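Local coordinates for protein putative modification methylase (Thermus thermophilus, PDB 2ZIG) that probably transfers a methyl group from S-adenosyl-L-methionine to the N4 atom of cytosine in DNA, at residues 70-73 and 74-78; 117-120 and 121-125; 191-194 and 195-198; 226-229 and 230-234. One frame throughout, in Å; residues are numbered along the deposited sequence.

Contact 1: residues 70-73 and 74-78; sequences EAFL and DELDR
Leu-76 lies over one face of the Phe-72 ring, its CG 4.2 Å above the plane and over the ring centre, and its two methyls reach different parts of the rim: CD2 comes 3.9 Å from Phe-72 CZ, while CD1 is 4.0 Å from Phe-72 CE2. With CG anti to the backbone N (chi1 179°) the ring of Phe-72 is placed beside Leu-76, and chi2 (57°) turns its face to the branched leucine end, which spreads across it one turn later. At the ring edge, near its plane, Glu-75 OE2 lies a loose 4.5 Å from Phe-72 CD1, where the slightly positive C-H rim would be more welcoming to an acidic oxygen than the face. Tyr-50 adds an edge-to-face partner to the same phenylalanine. All of this belongs to helix 66-86 of a Rossmann-like methyltransferase fold, whose i to i+4 bonding appears here in Leu-76 N to Phe-72 O (3.0 Å) and Asp-77 N to Leu-73 O (2.9 Å). The helix is amphipathic. Leu-73 and Leu-76 turn a greasy strip against helix 115-125, with Leu-73 CD2 a loose 4.4 Å from Leu-76 CD1, whereas Glu-75 extends at the surface. Asp-74 and Asp-77, three residues apart and so on neighbouring turns, both direct OD2 to Arg-122, whose positive charge would be expected to offset the repulsion between two carboxylates placed so near each other.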
loop_
_atom_site.group_PDB
_atom_site.type_symbol
_atom_site.label_atom_id
_atom_site.label_comp_id
_atom_site.label_asym_id
_atom_site.label_seq_id
_atom_site.Cartn_x
_atom_site.Cartn_y
_atom_site.Cartn_z
ATOM N N GLU B 70 -16.836 1.849 6.932
ATOM C CA GLU B 70 -17.207 2.838 5.918
ATOM C C GLU B 70 -17.497 4.198 6.543
ATOM O O GLU B 70 -17.047 5.233 6.043
ATOM C CB GLU B 70 -18.438 2.388 5.126
ATOM C CG GLU B 70 -18.311 1.038 4.449
ATOM C CD GLU B 70 -17.021 0.884 3.671
ATOM O OE1 GLU B 70 -16.752 1.719 2.778
ATOM O OE2 GLU B 70 -16.276 -0.080 3.953
ATOM N N ALA B 71 -18.260 4.193 7.631
ATOM C CA ALA B 71 -18.602 5.431 8.321
ATOM C C ALA B 71 -17.326 6.124 8.816
ATOM O O ALA B 71 -17.216 7.349 8.773
ATOM C CB ALA B 71 -19.533 5.134 9.487
ATOM N N PHE B 72 -16.368 5.334 9.287
ATOM C CA PHE B 72 -15.102 5.873 9.765
ATOM C C PHE B 72 -14.388 6.531 8.587
ATOM O O PHE B 72 -13.938 7.669 8.678
ATOM C CB PHE B 72 -14.239 4.749 10.349
ATOM C CG PHE B 72 -12.898 5.211 10.850
ATOM C CD1 PHE B 72 -12.805 6.212 11.814
ATOM C CD2 PHE B 72 -11.728 4.647 10.355
ATOM C CE1 PHE B 72 -11.559 6.650 12.275
ATOM C CE2 PHE B 72 -10.474 5.078 10.810
ATOM C CZ PHE B 72 -10.391 6.080 11.771
ATOM N N LEU B 73 -14.294 5.811 7.476
ATOM C CA LEU B 73 -13.651 6.344 6.282
ATOM C C LEU B 73 -14.288 7.666 5.872
ATOM O O LEU B 73 -13.594 8.626 5.530
ATOM C CB LEU B 73 -13.762 5.344 5.134
ATOM C CG LEU B 73 -12.864 4.114 5.260
ATOM C CD1 LEU B 73 -13.152 3.144 4.130
ATOM C CD2 LEU B 73 -11.406 4.563 5.230
ATOM N N ASP B 74 -15.617 7.709 5.918
ATOM C CA ASP B 74 -16.364 8.907 5.556
ATOM C C ASP B 74 -16.024 10.061 6.489
ATOM O O ASP B 74 -15.987 11.217 6.069
ATOM C CB ASP B 74 -17.870 8.612 5.590
ATOM C CG ASP B 74 -18.329 7.787 4.394
ATOM O OD1 ASP B 74 -19.416 7.174 4.472
ATOM O OD2 ASP B 74 -17.610 7.761 3.368
ATOM N N GLU B 75 -15.770 9.750 7.756
ATOM C CA GLU B 75 -15.417 10.790 8.715
ATOM C C GLU B 75 -14.071 11.384 8.313
ATOM O O GLU B 75 -13.906 12.607 8.265
ATOM C CB GLU B 75 -15.318 10.210 10.125
ATOM C CG GLU B 75 -16.628 9.690 10.681
ATOM C CD GLU B 75 -16.460 9.042 12.046
ATOM O OE1 GLU B 75 -15.868 9.690 12.941
ATOM O OE2 GLU B 75 -16.922 7.891 12.229
ATOM N N LEU B 76 -13.115 10.508 8.018
ATOM C CA LEU B 76 -11.789 10.939 7.611
ATOM C C LEU B 76 -11.867 11.808 6.361
ATOM O O LEU B 76 -11.168 12.813 6.254
ATOM C CB LEU B 76 -10.893 9.728 7.318
ATOM C CG LEU B 76 -10.664 8.683 8.413
ATOM C CD1 LEU B 76 -9.704 7.631 7.876
ATOM C CD2 LEU B 76 -10.089 9.325 9.669
ATOM N N ASP B 77 -12.715 11.417 5.413
ATOM C CA ASP B 77 -12.858 12.175 4.175
ATOM C C ASP B 77 -13.237 13.642 4.390
ATOM O O ASP B 77 -12.776 14.524 3.661
ATOM C CB ASP B 77 -13.881 11.501 3.258
ATOM C CG ASP B 77 -13.280 10.363 2.450
ATOM O OD1 ASP B 77 -12.136 9.956 2.750
ATOM O OD2 ASP B 77 -13.948 9.873 1.515
ATOM N N ARG B 78 -14.071 13.911 5.387
ATOM C CA ARG B 78 -14.470 15.285 5.657
ATOM C C ARG B 78 -13.275 16.089 6.162
ATOM O O ARG B 78 -13.219 17.315 6.006
ATOM C CB ARG B 78 -15.601 15.318 6.678
ATOM C CG ARG B 78 -16.948 14.875 6.122
ATOM C CD ARG B 78 -18.038 15.060 7.169
ATOM N NE ARG B 78 -17.715 14.328 8.391
ATOM C CZ ARG B 78 -18.409 14.409 9.522
ATOM N NH1 ARG B 78 -19.475 15.196 9.596
ATOM N NH2 ARG B 78 -18.029 13.704 10.583
#

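Contact 2: residues 117-120 and 121-125; sequences ADIQ and VRCRK
Arg-122 lays the start of its side chain along the carbonyl of Asp-118, one turn earlier, with CG 3.3 Å from Asp-118 O, and the same oxygen accepts the backbone N-H of Arg-122 at 3.1 Å. From there the chain runs extended from CG to NE, taking the guanidinium beyond the helix backbone. Asp-118 OD1 and Arg-122 NE stay 4.9 Å apart, too far for direct pairing; a water fills the gap, giving a hydrogen to Asp-118 OD1 at 2.7 Å and accepting a weak bond from Arg-122 NE at 3.1 Å. Farther round helix 115-125, Ile-119 CG2 rests 4.2 Å from Cys-123 SG, two compact side chains suited to the buried side facing strand 167-174. In the next shell, the guanidinium is turned to the acidic side chains of helix 66-86, Asp-74 among them, while Asp-118 is held by Tyr-69 and by Arg-124 of the second subunit. Val-121, small and apolar, packs on Asp-118 of that subunit, so this helix serves both the fold of its own chain and the dimer interface. Separated as they are and linked through a weakly held water, Asp-118 and Arg-122 probably attract each other modestly, each charged end having its salt-bridge partner outside this turn.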
loop_
_atom_site.group_PDB
_atom_site.type_symbol
_atom_site.label_atom_id
_atom_site.label_comp_id
_atom_site.label_asym_id
_atom_site.label_seq_id
_atom_site.Cartn_x
_atom_site.Cartn_y
_atom_site.Cartn_z
ATOM N N ALA B 117 -5.107 1.557 1.808
ATOM C CA ALA B 117 -5.596 1.518 0.438
ATOM C C ALA B 117 -6.910 2.281 0.296
ATOM O O ALA B 117 -7.124 2.974 -0.696
ATOM C CB ALA B 117 -5.772 0.071 -0.015
ATOM N N ASP B 118 -7.790 2.143 1.282
ATOM C CA ASP B 118 -9.066 2.844 1.255
ATOM C C ASP B 118 -8.806 4.339 1.323
ATOM O O ASP B 118 -9.487 5.125 0.662
ATOM C CB ASP B 118 -9.950 2.406 2.433
ATOM C CG ASP B 118 -10.723 1.129 2.134
ATOM O OD1 ASP B 118 -11.487 1.136 1.147
ATOM O OD2 ASP B 118 -10.569 0.129 2.866
ATOM N N ILE B 119 -7.801 4.725 2.108
ATOM C CA ILE B 119 -7.447 6.129 2.258
ATOM C C ILE B 119 -6.905 6.670 0.938
ATOM O O ILE B 119 -7.347 7.720 0.467
ATOM C CB ILE B 119 -6.383 6.331 3.368
ATOM C CG1 ILE B 119 -6.928 5.853 4.722
ATOM C CG2 ILE B 119 -5.970 7.800 3.449
ATOM C CD1 ILE B 119 -8.107 6.611 5.209
ATOM N N GLN B 120 -5.957 5.953 0.337
ATOM C CA GLN B 120 -5.374 6.387 -0.938
ATOM C C GLN B 120 -6.435 6.608 -2.000
ATOM O O GLN B 120 -6.446 7.633 -2.675
ATOM C CB GLN B 120 -4.364 5.360 -1.476
ATOM C CG GLN B 120 -2.972 5.488 -0.908
ATOM C CD GLN B 120 -1.983 4.560 -1.586
ATOM O OE1 GLN B 120 -1.128 4.996 -2.355
ATOM N NE2 GLN B 120 -2.098 3.277 -1.308
ATOM N N VAL B 121 -7.322 5.635 -2.151
ATOM C CA VAL B 121 -8.381 5.715 -3.146
ATOM C C VAL B 121 -9.291 6.924 -2.909
ATOM O O VAL B 121 -9.469 7.762 -3.788
ATOM C CB VAL B 121 -9.205 4.411 -3.139
ATOM C CG1 VAL B 121 -10.429 4.542 -4.038
ATOM C CG2 VAL B 121 -8.323 3.258 -3.610
ATOM N N ARG B 122 -9.845 7.024 -1.709
ATOM C CA ARG B 122 -10.735 8.127 -1.388
ATOM C C ARG B 122 -10.090 9.504 -1.548
ATOM O O ARG B 122 -10.779 10.475 -1.861
ATOM C CB ARG B 122 -11.282 7.945 0.025
ATOM C CG ARG B 122 -12.262 6.790 0.135
ATOM C CD ARG B 122 -12.526 6.428 1.578
ATOM N NE ARG B 122 -13.636 5.486 1.723
ATOM C CZ ARG B 122 -14.906 5.845 1.894
ATOM N NH1 ARG B 122 -15.236 7.129 1.946
ATOM N NH2 ARG B 122 -15.846 4.918 2.024
ATOM N N CYS B 123 -8.777 9.595 -1.348
ATOM C CA CYS B 123 -8.094 10.873 -1.488
ATOM C C CYS B 123 -8.094 11.338 -2.938
ATOM O O CYS B 123 -8.113 12.536 -3.206
ATOM C CB CYS B 123 -6.657 10.796 -0.957
ATOM S SG CYS B 123 -6.513 11.017 0.848
ATOM N N ARG B 124 -8.076 10.398 -3.876
ATOM C CA ARG B 124 -8.107 10.761 -5.285
ATOM C C ARG B 124 -9.446 11.428 -5.583
ATOM O O ARG B 124 -9.499 12.472 -6.231
ATOM C CB ARG B 124 -7.965 9.527 -6.162
ATOM C CG ARG B 124 -8.062 9.824 -7.651
ATOM C CD ARG B 124 -8.405 8.562 -8.407
ATOM N NE ARG B 124 -7.538 7.484 -7.960
ATOM C CZ ARG B 124 -7.892 6.208 -7.893
ATOM N NH1 ARG B 124 -9.110 5.818 -8.249
ATOM N NH2 ARG B 124 -7.024 5.324 -7.439
ATOM N N LYS B 125 -10.523 10.820 -5.091
ATOM C CA LYS B 125 -11.870 11.347 -5.296
ATOM C C LYS B 125 -11.951 12.777 -4.789
ATOM O O LYS B 125 -12.829 13.535 -5.196
ATOM C CB LYS B 125 -12.906 10.508 -4.542
ATOM C CG LYS B 125 -12.697 9.006 -4.615
ATOM C CD LYS B 125 -12.866 8.473 -6.019
ATOM C CE LYS B 125 -12.783 6.953 -6.028
ATOM N NZ LYS B 125 -13.787 6.347 -5.100
HETATM O O HOH W 1 -12.670 3.230 -0.142
#

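Contact 3: residues 191-194 and 195-198; sequences RLPK and EDFH
Lys-194 and His-198 lie side by side and point the same way, one turn apart. Lys-194 CG meets the imidazole at its edge, in the ring plane, 3.5 Å from His-198 CD2, so the lysine offers its aliphatic part to the ring while its bends at chi3 and chi4 leave NZ 6.3 Å from His-198 NE2. A face of the same imidazole is taken by Phe-197 CD2, offset toward the rim. Pro-193 and Asp-196 cross at a slant, with the carboxylate oxygen OD2 of Asp-196 3.2 Å from Pro-193 CD, a carbon that the adjoining nitrogen probably makes slightly positive. Pro-193 is the N-cap residue of helix 194-200, where its fixed phi and lack of an N-H cost nothing; its carbonyl opens the helical bonding by accepting Phe-197 N at 3.0 Å in a nearly straight bond (172°), and Lys-194 O accepts His-198 N in the same manner. Just ahead of the cap, Leu-192 directs its CB toward the first turn, 4.3 Å from Phe-197 CB. Phe-197 sends its ring away from this point, its CG anti to the backbone N (chi1 -174°), to stack on Phe-201 and to meet Tyr-157 of the second subunit edge-to-face.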
loop_
_atom_site.group_PDB
_atom_site.type_symbol
_atom_site.label_atom_id
_atom_site.label_comp_id
_atom_site.label_asym_id
_atom_site.label_seq_id
_atom_site.Cartn_x
_atom_site.Cartn_y
_atom_site.Cartn_z
ATOM N N ARG B 191 17.922 23.055 3.106
ATOM C CA ARG B 191 18.655 22.131 2.262
ATOM C C ARG B 191 19.158 20.997 3.144
ATOM O O ARG B 191 19.663 21.229 4.242
ATOM C CB ARG B 191 19.831 22.842 1.580
ATOM C CG ARG B 191 20.683 21.938 0.698
ATOM C CD ARG B 191 21.754 22.722 -0.039
ATOM N NE ARG B 191 21.175 23.724 -0.933
ATOM C CZ ARG B 191 21.378 25.036 -0.828
ATOM N NH1 ARG B 191 22.149 25.521 0.137
ATOM N NH2 ARG B 191 20.809 25.865 -1.693
ATOM N N LEU B 192 19.014 19.771 2.662
ATOM C CA LEU B 192 19.453 18.617 3.424
ATOM C C LEU B 192 20.865 18.201 3.056
ATOM O O LEU B 192 21.237 18.215 1.877
ATOM C CB LEU B 192 18.511 17.439 3.181
ATOM C CG LEU B 192 17.161 17.489 3.896
ATOM C CD1 LEU B 192 16.210 16.499 3.281
ATOM C CD2 LEU B 192 17.360 17.190 5.364
ATOM N N PRO B 193 21.676 17.832 4.062
ATOM C CA PRO B 193 23.049 17.403 3.794
ATOM C C PRO B 193 22.908 16.141 2.946
ATOM O O PRO B 193 21.915 15.414 3.065
ATOM C CB PRO B 193 23.597 17.086 5.186
ATOM C CG PRO B 193 22.765 17.938 6.092
ATOM C CD PRO B 193 21.388 17.794 5.503
ATOM N N LYS B 194 23.885 15.884 2.091
ATOM C CA LYS B 194 23.835 14.720 1.219
ATOM C C LYS B 194 23.512 13.428 1.977
ATOM O O LYS B 194 22.660 12.648 1.553
ATOM C CB LYS B 194 25.169 14.581 0.483
ATOM C CG LYS B 194 25.213 13.466 -0.551
ATOM C CD LYS B 194 26.587 13.374 -1.229
ATOM C CE LYS B 194 26.914 14.635 -2.036
ATOM N NZ LYS B 194 27.013 15.875 -1.196
ATOM N N GLU B 195 24.177 13.209 3.106
ATOM C CA GLU B 195 23.953 11.996 3.878
ATOM C C GLU B 195 22.493 11.776 4.265
ATOM O O GLU B 195 21.947 10.689 4.059
ATOM C CB GLU B 195 24.814 11.989 5.144
ATOM C CG GLU B 195 24.688 10.692 5.940
ATOM C CD GLU B 195 25.512 10.686 7.217
ATOM O OE1 GLU B 195 25.208 11.487 8.131
ATOM O OE2 GLU B 195 26.464 9.875 7.308
ATOM N N ASP B 196 21.859 12.799 4.826
ATOM C CA ASP B 196 20.473 12.676 5.238
ATOM C C ASP B 196 19.555 12.503 4.037
ATOM O O ASP B 196 18.645 11.665 4.052
ATOM C CB ASP B 196 20.042 13.904 6.038
ATOM C CG ASP B 196 20.909 14.137 7.263
ATOM O OD1 ASP B 196 21.227 13.152 7.967
ATOM O OD2 ASP B 196 21.265 15.309 7.529
ATOM N N PHE B 197 19.802 13.286 2.992
ATOM C CA PHE B 197 18.978 13.228 1.792
ATOM C C PHE B 197 18.827 11.802 1.278
ATOM O O PHE B 197 17.716 11.325 1.050
ATOM C CB PHE B 197 19.588 14.090 0.692
ATOM C CG PHE B 197 18.733 14.201 -0.531
ATOM C CD1 PHE B 197 17.785 15.215 -0.641
ATOM C CD2 PHE B 197 18.850 13.278 -1.559
ATOM C CE1 PHE B 197 16.962 15.307 -1.760
ATOM C CE2 PHE B 197 18.035 13.356 -2.684
ATOM C CZ PHE B 197 17.086 14.372 -2.786
ATOM N N HIS B 198 19.954 11.124 1.086
ATOM C CA HIS B 198 19.924 9.759 0.578
ATOM C C HIS B 198 19.299 8.788 1.562
ATOM O O HIS B 198 18.647 7.831 1.160
ATOM C CB HIS B 198 21.336 9.332 0.167
ATOM C CG HIS B 198 21.837 10.073 -1.036
ATOM N ND1 HIS B 198 21.194 10.024 -2.255
ATOM C CD2 HIS B 198 22.860 10.947 -1.186
ATOM C CE1 HIS B 198 21.796 10.837 -3.104
ATOM N NE2 HIS B 198 22.810 11.411 -2.481
#

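Contact 4: residues 226-229 and 230-234; sequences ERLV and RMFSF
Ser-233 turns its hydroxyl back onto the helix it follows, donating from OG to Val-229 O at 2.8 Å. Its OG sits between the backbone N and the carbonyl carbon (chi1 77°), which brings it back over the last turn, and the donor is tilted 34° from the carbonyl plane. Val-229 O also takes a weak bond from Phe-232 N, at 3.4 Å, so this buried acceptor remains satisfied as the backbone leaves helical geometry; a small hydroxyl residue fits here beside Val-229 CG1. The carbonyl before it is shared as well: Leu-228 O receives Phe-232 N at 2.9 Å and, weakly, Met-231 N, whose main acceptor is Arg-227 O at 3.0 Å. Glu-226 O is matched by Arg-230 N at 3.0 Å. These bonds belong to the last part of helix 222-232, which packs on strands 41-46 and 91-97 of the central sheet of the Rossmann-like methyltransferase core. Leu-228 and Phe-232 supply the apolar surface for those strands, touching each other at 4.2 Å between Leu-228 CD2 and Phe-232 CE2. On another side, Arg-227 and Met-231 run side by side, the flexible thioether SD resting 4.0 Å from Arg-227 CG. The charged ends find partners beyond this turn: Arg-227 NH1 pairs with Asp-207, and its guanidinium makes a cation-pi contact with Trp-205. Arg-230 does likewise with Trp-256, while Glu-226 OE2 pairs with Arg-255; the side chain of Glu-226 is about 7 Å from that of Thr-248, an S-adenosyl-L-methionine-binding residue.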
loop_
_atom_site.group_PDB
_atom_site.type_symbol
_atom_site.label_atom_id
_atom_site.label_comp_id
_atom_site.label_asym_id
_atom_site.label_seq_id
_atom_site.Cartn_x
_atom_site.Cartn_y
_atom_site.Cartn_z
ATOM N N GLU B 226 9.985 14.113 12.487
ATOM C CA GLU B 226 11.007 15.107 12.169
ATOM C C GLU B 226 11.545 14.909 10.761
ATOM O O GLU B 226 11.814 15.867 10.055
ATOM C CB GLU B 226 12.153 15.050 13.177
ATOM C CG GLU B 226 11.738 15.452 14.569
ATOM C CD GLU B 226 12.859 15.306 15.568
ATOM O OE1 GLU B 226 13.500 14.235 15.576
ATOM O OE2 GLU B 226 13.097 16.249 16.351
ATOM N N ARG B 227 11.701 13.657 10.362
ATOM C CA ARG B 227 12.202 13.336 9.034
ATOM C C ARG B 227 11.227 13.862 7.969
ATOM O O ARG B 227 11.642 14.456 6.976
ATOM C CB ARG B 227 12.383 11.818 8.928
ATOM C CG ARG B 227 13.171 11.332 7.733
ATOM C CD ARG B 227 13.486 9.827 7.845
ATOM N NE ARG B 227 14.531 9.528 8.828
ATOM C CZ ARG B 227 15.094 8.331 8.988
ATOM N NH1 ARG B 227 14.711 7.297 8.236
ATOM N NH2 ARG B 227 16.071 8.169 9.875
ATOM N N LEU B 228 9.932 13.666 8.186
ATOM C CA LEU B 228 8.928 14.121 7.226
ATOM C C LEU B 228 8.903 15.649 7.132
ATOM O O LEU B 228 8.867 16.209 6.035
ATOM C CB LEU B 228 7.548 13.571 7.613
ATOM C CG LEU B 228 7.462 12.040 7.471
ATOM C CD1 LEU B 228 6.176 11.497 8.118
ATOM C CD2 LEU B 228 7.525 11.672 5.977
ATOM N N VAL B 229 8.941 16.320 8.280
ATOM C CA VAL B 229 8.946 17.775 8.291
ATOM C C VAL B 229 10.134 18.293 7.476
ATOM O O VAL B 229 9.974 19.154 6.611
ATOM C CB VAL B 229 9.042 18.334 9.732
ATOM C CG1 VAL B 229 9.263 19.849 9.696
ATOM C CG2 VAL B 229 7.767 18.025 10.498
ATOM N N ARG B 230 11.323 17.756 7.739
ATOM C CA ARG B 230 12.525 18.192 7.029
ATOM C C ARG B 230 12.474 17.921 5.535
ATOM O O ARG B 230 13.070 18.656 4.747
ATOM C CB ARG B 230 13.763 17.516 7.619
ATOM C CG ARG B 230 13.976 17.815 9.099
ATOM C CD ARG B 230 15.251 17.180 9.589
ATOM N NE ARG B 230 16.401 17.672 8.838
ATOM C CZ ARG B 230 17.603 17.113 8.868
ATOM N NH1 ARG B 230 17.813 16.032 9.615
ATOM N NH2 ARG B 230 18.593 17.638 8.157
ATOM N N MET B 231 11.760 16.870 5.147
ATOM C CA MET B 231 11.659 16.497 3.740
ATOM C C MET B 231 10.574 17.213 2.952
ATOM O O MET B 231 10.725 17.431 1.757
ATOM C CB MET B 231 11.391 14.997 3.597
ATOM C CG MET B 231 12.468 14.070 4.103
ATOM S SD MET B 231 11.773 12.400 4.184
ATOM C CE MET B 231 11.562 12.005 2.381
ATOM N N PHE B 232 9.482 17.579 3.606
ATOM C CA PHE B 232 8.398 18.181 2.865
ATOM C C PHE B 232 7.855 19.518 3.325
ATOM O O PHE B 232 6.662 19.767 3.193
ATOM C CB PHE B 232 7.272 17.152 2.747
ATOM C CG PHE B 232 7.707 15.869 2.090
ATOM C CD1 PHE B 232 8.071 15.854 0.741
ATOM C CD2 PHE B 232 7.808 14.689 2.827
ATOM C CE1 PHE B 232 8.535 14.680 0.132
ATOM C CE2 PHE B 232 8.271 13.511 2.228
ATOM C CZ PHE B 232 8.635 13.510 0.874
ATOM N N SER B 233 8.729 20.362 3.870
ATOM C CA SER B 233 8.361 21.706 4.293
ATOM C C SER B 233 9.659 22.485 4.425
ATOM O O SER B 233 10.734 21.896 4.442
ATOM C CB SER B 233 7.631 21.701 5.640
ATOM O OG SER B 233 8.536 21.509 6.712
ATOM N N PHE B 234 9.551 23.808 4.510
ATOM C CA PHE B 234 10.715 24.680 4.660
ATOM C C PHE B 234 10.655 25.369 6.011
ATOM O O PHE B 234 9.577 25.506 6.594
ATOM C CB PHE B 234 10.724 25.751 3.563
ATOM C CG PHE B 234 10.990 25.213 2.191
ATOM C CD1 PHE B 234 12.288 24.925 1.785
ATOM C CD2 PHE B 234 9.940 24.983 1.303
ATOM C CE1 PHE B 234 12.541 24.416 0.511
ATOM C CE2 PHE B 234 10.182 24.474 0.027
ATOM C CZ PHE B 234 11.486 24.190 -0.368
#

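The four contacts follow one another in series without nesting or crossing, and each joins neighbouring turns or a helix start rather than closing a long loop. Contact 1 on helix 66-86 and contact 2 on helix 115-125 touch directly, through packed methyls of Leu-76 and Ile-119 as well as the ion pairs, so two successive helices are joined. Farther along the chain, contact 3 opens helix 194-200 and contact 4 lies toward the C-terminal part of helix 222-232; they meet where Leu-192 packs on the Arg-230 guanidinium. Contacts 1 and 4 lie on opposite sides of the chain's centre, their centres about 27 Å apart. Contacts 2, 3 and 4 also touch the second subunit, which contact 1 reaches by a long, weak ion pair from Glu-70.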